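Local coordinates for alpha-actinin-like protein 1 (Schizosaccharomyces pombe, PDB 5BVR) that binds actin filaments through its tandem calponin-homology domains and takes part in forming and organising the actin ring for cytokinesis and septation, at residues Arg14-Trp19 / Gly106-Leu111; Ser25-Pro30 / Leu48-Gly53. All blocks are in the same frame, centred on the assembly; numbering follows the deposited sequence.

Contact 1. Residues Arg14-Trp19 / Gly106-Leu111; sequences RTFTKW and GLIWTL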
loop_
_atom_site.group_PDB
_atom_site.type_symbol
_atom_site.label_atom_id
_atom_site.label_comp_id
_atom_site.label_asym_id
_atom_site.label_seq_id
_atom_site.Cartn_x
_atom_site.Cartn_y
_atom_site.Cartn_z
ATOM N N ARG A 14 -8.727 4.400 3.860
ATOM C CA ARG A 14 -8.254 3.694 5.024
ATOM C C ARG A 14 -6.973 2.942 4.718
ATOM O O ARG A 14 -6.051 2.941 5.524
ATOM C CB ARG A 14 -9.338 2.788 5.584
ATOM C CG ARG A 14 -10.421 3.624 6.286
ATOM C CD ARG A 14 -11.538 2.759 6.846
ATOM N NE ARG A 14 -12.345 2.149 5.805
ATOM C CZ ARG A 14 -12.295 0.869 5.447
ATOM N NH1 ARG A 14 -11.479 0.010 6.058
ATOM N NH2 ARG A 14 -13.091 0.453 4.476
ATOM N N THR A 15 -6.895 2.332 3.546
ATOM C CA THR A 15 -5.719 1.547 3.198
ATOM C C THR A 15 -4.498 2.432 3.025
ATOM O O THR A 15 -3.398 2.121 3.526
ATOM C CB THR A 15 -5.958 0.746 1.904
ATOM O OG1 THR A 15 -7.063 -0.149 2.091
ATOM C CG2 THR A 15 -4.760 -0.072 1.542
ATOM N N PHE A 16 -4.678 3.530 2.309
ATOM C CA PHE A 16 -3.595 4.490 2.114
ATOM C C PHE A 16 -3.150 5.101 3.434
ATOM O O PHE A 16 -1.963 5.343 3.612
ATOM C CB PHE A 16 -3.995 5.601 1.130
ATOM C CG PHE A 16 -4.039 5.170 -0.333
ATOM C CD1 PHE A 16 -3.927 3.825 -0.731
ATOM C CD2 PHE A 16 -4.228 6.131 -1.331
ATOM C CE1 PHE A 16 -3.990 3.470 -2.079
ATOM C CE2 PHE A 16 -4.296 5.769 -2.683
ATOM C CZ PHE A 16 -4.170 4.412 -3.052
ATOM N N THR A 17 -4.087 5.368 4.338
ATOM C CA THR A 17 -3.737 5.890 5.662
ATOM C C THR A 17 -2.894 4.872 6.409
ATOM O O THR A 17 -1.864 5.209 6.991
ATOM C CB THR A 17 -4.985 6.235 6.468
ATOM O OG1 THR A 17 -5.705 7.254 5.781
ATOM C CG2 THR A 17 -4.643 6.726 7.877
ATOM N N LYS A 18 -3.305 3.608 6.384
ATOM C CA LYS A 18 -2.547 2.576 7.078
ATOM C C LYS A 18 -1.140 2.429 6.466
ATOM O O LYS A 18 -0.152 2.282 7.208
ATOM C CB LYS A 18 -3.318 1.244 7.067
ATOM C CG LYS A 18 -4.450 1.218 8.099
ATOM C CD LYS A 18 -5.321 -0.012 8.010
ATOM C CE LYS A 18 -6.591 0.296 7.236
ATOM N NZ LYS A 18 -7.531 -0.850 7.118
ATOM N N TRP A 19 -1.036 2.503 5.136
ATOM C CA TRP A 19 0.253 2.429 4.458
ATOM C C TRP A 19 1.148 3.598 4.922
ATOM O O TRP A 19 2.300 3.391 5.308
ATOM C CB TRP A 19 0.055 2.439 2.937
ATOM C CG TRP A 19 1.349 2.505 2.213
ATOM C CD1 TRP A 19 2.175 1.455 1.879
ATOM C CD2 TRP A 19 1.995 3.686 1.753
ATOM N NE1 TRP A 19 3.278 1.933 1.204
ATOM C CE2 TRP A 19 3.200 3.301 1.139
ATOM C CE3 TRP A 19 1.670 5.040 1.792
ATOM C CZ2 TRP A 19 4.065 4.224 0.558
ATOM C CZ3 TRP A 19 2.521 5.946 1.219
ATOM C CH2 TRP A 19 3.713 5.542 0.621
ATOM N N GLY A 106 -4.938 10.679 -4.786
ATOM C CA GLY A 106 -4.189 10.579 -6.033
ATOM C C GLY A 106 -2.687 10.705 -5.840
ATOM O O GLY A 106 -1.899 9.960 -6.416
ATOM N N LEU A 107 -2.298 11.673 -5.030
ATOM C CA LEU A 107 -0.904 11.892 -4.764
ATOM C C LEU A 107 -0.298 10.717 -4.005
ATOM O O LEU A 107 0.785 10.256 -4.346
ATOM C CB LEU A 107 -0.717 13.176 -3.974
ATOM C CG LEU A 107 0.732 13.578 -3.689
ATOM C CD1 LEU A 107 1.508 13.779 -4.970
ATOM C CD2 LEU A 107 0.751 14.829 -2.840
ATOM N N ILE A 108 -0.998 10.231 -2.985
ATOM C CA ILE A 108 -0.490 9.113 -2.216
ATOM C C ILE A 108 -0.335 7.889 -3.126
ATOM O O ILE A 108 0.661 7.174 -3.030
ATOM C CB ILE A 108 -1.360 8.816 -0.994
ATOM C CG1 ILE A 108 -1.305 10.018 -0.050
ATOM C CG2 ILE A 108 -0.883 7.542 -0.297
ATOM C CD1 ILE A 108 -2.286 9.959 1.040
ATOM N N TRP A 109 -1.280 7.654 -4.027
ATOM C CA TRP A 109 -1.115 6.541 -4.959
ATOM C C TRP A 109 0.157 6.707 -5.802
ATOM O O TRP A 109 0.914 5.765 -5.989
ATOM C CB TRP A 109 -2.329 6.365 -5.868
ATOM C CG TRP A 109 -2.087 5.313 -6.913
ATOM C CD1 TRP A 109 -2.031 5.505 -8.265
ATOM C CD2 TRP A 109 -1.792 3.925 -6.690
ATOM N NE1 TRP A 109 -1.749 4.320 -8.898
ATOM C CE2 TRP A 109 -1.599 3.334 -7.955
ATOM C CE3 TRP A 109 -1.690 3.128 -5.544
ATOM C CZ2 TRP A 109 -1.300 1.983 -8.109
ATOM C CZ3 TRP A 109 -1.402 1.786 -5.694
ATOM C CH2 TRP A 109 -1.211 1.224 -6.969
ATOM N N THR A 110 0.429 7.924 -6.256
ATOM C CA THR A 110 1.627 8.176 -7.028
ATOM C C THR A 110 2.878 7.755 -6.236
ATOM O O THR A 110 3.803 7.161 -6.798
ATOM C CB THR A 110 1.684 9.665 -7.428
ATOM O OG1 THR A 110 0.629 9.912 -8.365
ATOM C CG2 THR A 110 2.995 10.005 -8.116
ATOM N N LEU A 111 2.866 8.035 -4.933
ATOM C CA LEU A 111 3.981 7.687 -4.052
ATOM C C LEU A 111 4.055 6.177 -3.811
ATOM O O LEU A 111 5.125 5.611 -3.826
ATOM C CB LEU A 111 3.886 8.444 -2.727
ATOM C CG LEU A 111 3.869 9.981 -2.840
ATOM C CD1 LEU A 111 3.799 10.583 -1.457
ATOM C CD2 LEU A 111 5.090 10.484 -3.570
#
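Two helices of the first calponin-homology domain meet here through apolar side chains, their short segments crossing at 51° with axes 10.7 Å apart. The contacts of aliphatic groups with aromatic rings centre on Ile108. Its CG2 methyl, anti to the backbone N, reaches Phe16 CD2 at 3.8 Å and also lies close to Phe16 CB and CG, bedding against the root of the side chain. The same methyl meets the six-membered ring of Trp19, with Ile108 CG2 4.1 Å from Trp19 CZ3, and so sits between two aromatic residues one helical turn apart. Leu111 adds a looser touch, its CB 4.4 Å from Trp19 CH2.

The aromatic part is the oblique crossing of Phe16 and Trp109. The far end of the Phe16 ring, CZ, comes to 3.7 Å from Trp109 CE3, while Phe16 CE2 rests near Trp109 CB. Trp109 is also engaged in a cation-pi interaction by Arg218, a zinc-site residue, and touched by Met221 and Thr222 of helix 217-234, and so links the two domains.

All five touching residues are buried, so cohesion rests on dispersion and exclusion of water, with 14-19 bringing its helix against 106-111 of the actin-binding region.

Contact 2. Residues Ser25-Pro30 / Leu48-Gly53; sequences SSRDLP and LLEIIG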
loop_
_atom_site.group_PDB
_atom_site.type_symbol
_atom_site.label_atom_id
_atom_site.label_comp_id
_atom_site.label_asym_id
_atom_site.label_seq_id
_atom_site.Cartn_x
_atom_site.Cartn_y
_atom_site.Cartn_z
ATOM N N SER A 25 5.538 5.278 11.349
ATOM C CA SER A 25 5.834 4.557 12.588
ATOM C C SER A 25 7.245 3.992 12.593
ATOM O O SER A 25 7.805 3.725 13.658
ATOM C CB SER A 25 4.824 3.440 12.816
ATOM O OG SER A 25 3.534 3.990 13.027
ATOM N N SER A 26 7.832 3.824 11.415
ATOM C CA SER A 26 9.205 3.339 11.341
ATOM C C SER A 26 10.198 4.340 11.959
ATOM O O SER A 26 11.367 4.013 12.172
ATOM C CB SER A 26 9.589 2.999 9.896
ATOM O OG SER A 26 9.868 4.159 9.143
ATOM N N ARG A 27 9.723 5.548 12.262
ATOM C CA ARG A 27 10.532 6.569 12.931
ATOM C C ARG A 27 9.783 7.194 14.110
ATOM O O ARG A 27 10.070 8.323 14.515
ATOM C CB ARG A 27 10.937 7.649 11.935
ATOM C CG ARG A 27 11.717 7.106 10.756
ATOM C CD ARG A 27 12.213 8.221 9.853
ATOM N NE ARG A 27 13.067 7.703 8.784
ATOM C CZ ARG A 27 13.653 8.452 7.852
ATOM N NH1 ARG A 27 13.482 9.769 7.836
ATOM N NH2 ARG A 27 14.418 7.878 6.930
ATOM N N ASP A 28 8.829 6.442 14.657
ATOM C CA ASP A 28 8.074 6.871 15.834
ATOM C C ASP A 28 7.446 8.241 15.648
ATOM O O ASP A 28 7.357 9.028 16.597
ATOM C CB ASP A 28 8.978 6.909 17.077
ATOM C CG ASP A 28 9.492 5.540 17.475
ATOM O OD1 ASP A 28 8.950 4.522 16.995
ATOM O OD2 ASP A 28 10.436 5.485 18.292
ATOM N N LEU A 29 7.024 8.536 14.422
ATOM C CA LEU A 29 6.392 9.817 14.126
ATOM C C LEU A 29 4.894 9.725 14.403
ATOM O O LEU A 29 4.345 8.625 14.424
ATOM C CB LEU A 29 6.659 10.224 12.672
ATOM C CG LEU A 29 8.111 10.609 12.371
ATOM C CD1 LEU A 29 8.361 10.780 10.883
ATOM C CD2 LEU A 29 8.453 11.913 13.089
ATOM N N PRO A 30 4.235 10.877 14.623
ATOM C CA PRO A 30 2.789 10.856 14.868
ATOM C C PRO A 30 2.051 10.316 13.654
ATOM O O PRO A 30 2.534 10.478 12.541
ATOM C CB PRO A 30 2.436 12.329 15.098
ATOM C CG PRO A 30 3.594 13.116 14.583
ATOM C CD PRO A 30 4.794 12.235 14.716
ATOM N N LEU A 48 7.233 11.639 5.356
ATOM C CA LEU A 48 6.993 10.452 4.528
ATOM C C LEU A 48 8.020 10.352 3.396
ATOM O O LEU A 48 8.629 9.297 3.173
ATOM C CB LEU A 48 5.581 10.454 3.930
ATOM C CG LEU A 48 5.279 9.271 3.001
ATOM C CD1 LEU A 48 5.185 7.970 3.775
ATOM C CD2 LEU A 48 3.998 9.531 2.231
ATOM N N LEU A 49 8.226 11.453 2.683
ATOM C CA LEU A 49 9.116 11.465 1.532
ATOM C C LEU A 49 10.557 11.147 1.929
ATOM O O LEU A 49 11.252 10.425 1.220
ATOM C CB LEU A 49 9.030 12.801 0.801
ATOM C CG LEU A 49 7.697 13.038 0.098
ATOM C CD1 LEU A 49 7.559 14.513 -0.308
ATOM C CD2 LEU A 49 7.528 12.134 -1.130
ATOM N N GLU A 50 10.995 11.654 3.072
ATOM C CA GLU A 50 12.339 11.348 3.553
ATOM C C GLU A 50 12.479 9.845 3.783
ATOM O O GLU A 50 13.505 9.251 3.450
ATOM C CB GLU A 50 12.637 12.118 4.838
ATOM C CG GLU A 50 12.871 13.604 4.592
ATOM C CD GLU A 50 13.261 14.375 5.836
ATOM O OE1 GLU A 50 12.781 14.022 6.941
ATOM O OE2 GLU A 50 14.043 15.348 5.700
ATOM N N ILE A 51 11.428 9.241 4.322
ATOM C CA ILE A 51 11.420 7.824 4.661
ATOM C C ILE A 51 11.409 6.936 3.423
ATOM O O ILE A 51 12.264 6.047 3.264
ATOM C CB ILE A 51 10.220 7.484 5.577
ATOM C CG1 ILE A 51 10.349 8.233 6.916
ATOM C CG2 ILE A 51 10.122 5.959 5.829
ATOM C CD1 ILE A 51 9.107 8.215 7.765
ATOM N N ILE A 52 10.436 7.139 2.545
ATOM C CA ILE A 52 10.305 6.261 1.385
ATOM C C ILE A 52 11.330 6.583 0.300
ATOM O O ILE A 52 11.674 5.710 -0.507
ATOM C CB ILE A 52 8.868 6.250 0.825
ATOM C CG1 ILE A 52 8.475 7.621 0.239
ATOM C CG2 ILE A 52 7.886 5.831 1.915
ATOM C CD1 ILE A 52 7.044 7.722 -0.286
ATOM N N GLY A 53 11.804 7.821 0.281
ATOM C CA GLY A 53 12.797 8.271 -0.679
ATOM C C GLY A 53 14.241 8.121 -0.207
ATOM O O GLY A 53 15.152 8.315 -1.001
HETATM O O HOH W 1 11.264 11.951 8.241
HETATM O O HOH W 2 15.883 9.968 5.407
#
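Arg27 and Ile51 point at each other tip to tip, dominating this surface contact. The arginine chain runs extended from CG to NE, carrying its guanidinium to the helix so that one face lies off-centre on Ile51 CG1, 3.3 Å from Arg27 NE. Ile51 CD1 turns back along the arginine stem to Arg27 CD, at 3.7 Å, and meets Leu29 CD1 end to end at 4.1 Å. An alanine in place of Ile51 removes CG1, CG2 and CD1 and would probably loosen the turn against the helix.

Arg27 and Glu50 lie roughly perpendicular, with guanidinium and carboxylate planes 51° apart and Arg27 NH1 4.4 Å from Glu50 OE1, too far for a salt bridge. Water 1 bridges them, accepting weakly from Arg27 NH1 and donating to Glu50 OE1 at 2.9 Å. Water 2, at the guanidinium edge, accepts from Arg27 NH2 at 3.0 Å and donates to Glu50 O. Glu50 OE2 takes the N-H of Leu57.

The turn around Asp28, C-prime residue of the Schellman motif ending the preceding helix, is held to helix 43-53 of the first calponin-homology domain by van der Waals packing on Ile51 and water bridges to the Glu50 carboxylate and backbone oxygen.

In the fold
From the N terminus, helix 11-25 supplies the first side of contact 1 and then passes into the loop 25-30, which begins contact 2. Contact 2 closes a short loop when the chain returns as helix 43-53. Contact 1 closes only much later, when helix 101-117 comes back against helix 11-25, so contact 2 is nested inside its loop. Their centres are about 14 Å apart, yet they touch directly: Leu48, Leu49 and Ile52 pack on Leu111, and Leu48 also on Trp19. Helix 43-53 thus faces the core on one side and the surface loop on another, and the two contacts join three helices of the first calponin-homology domain.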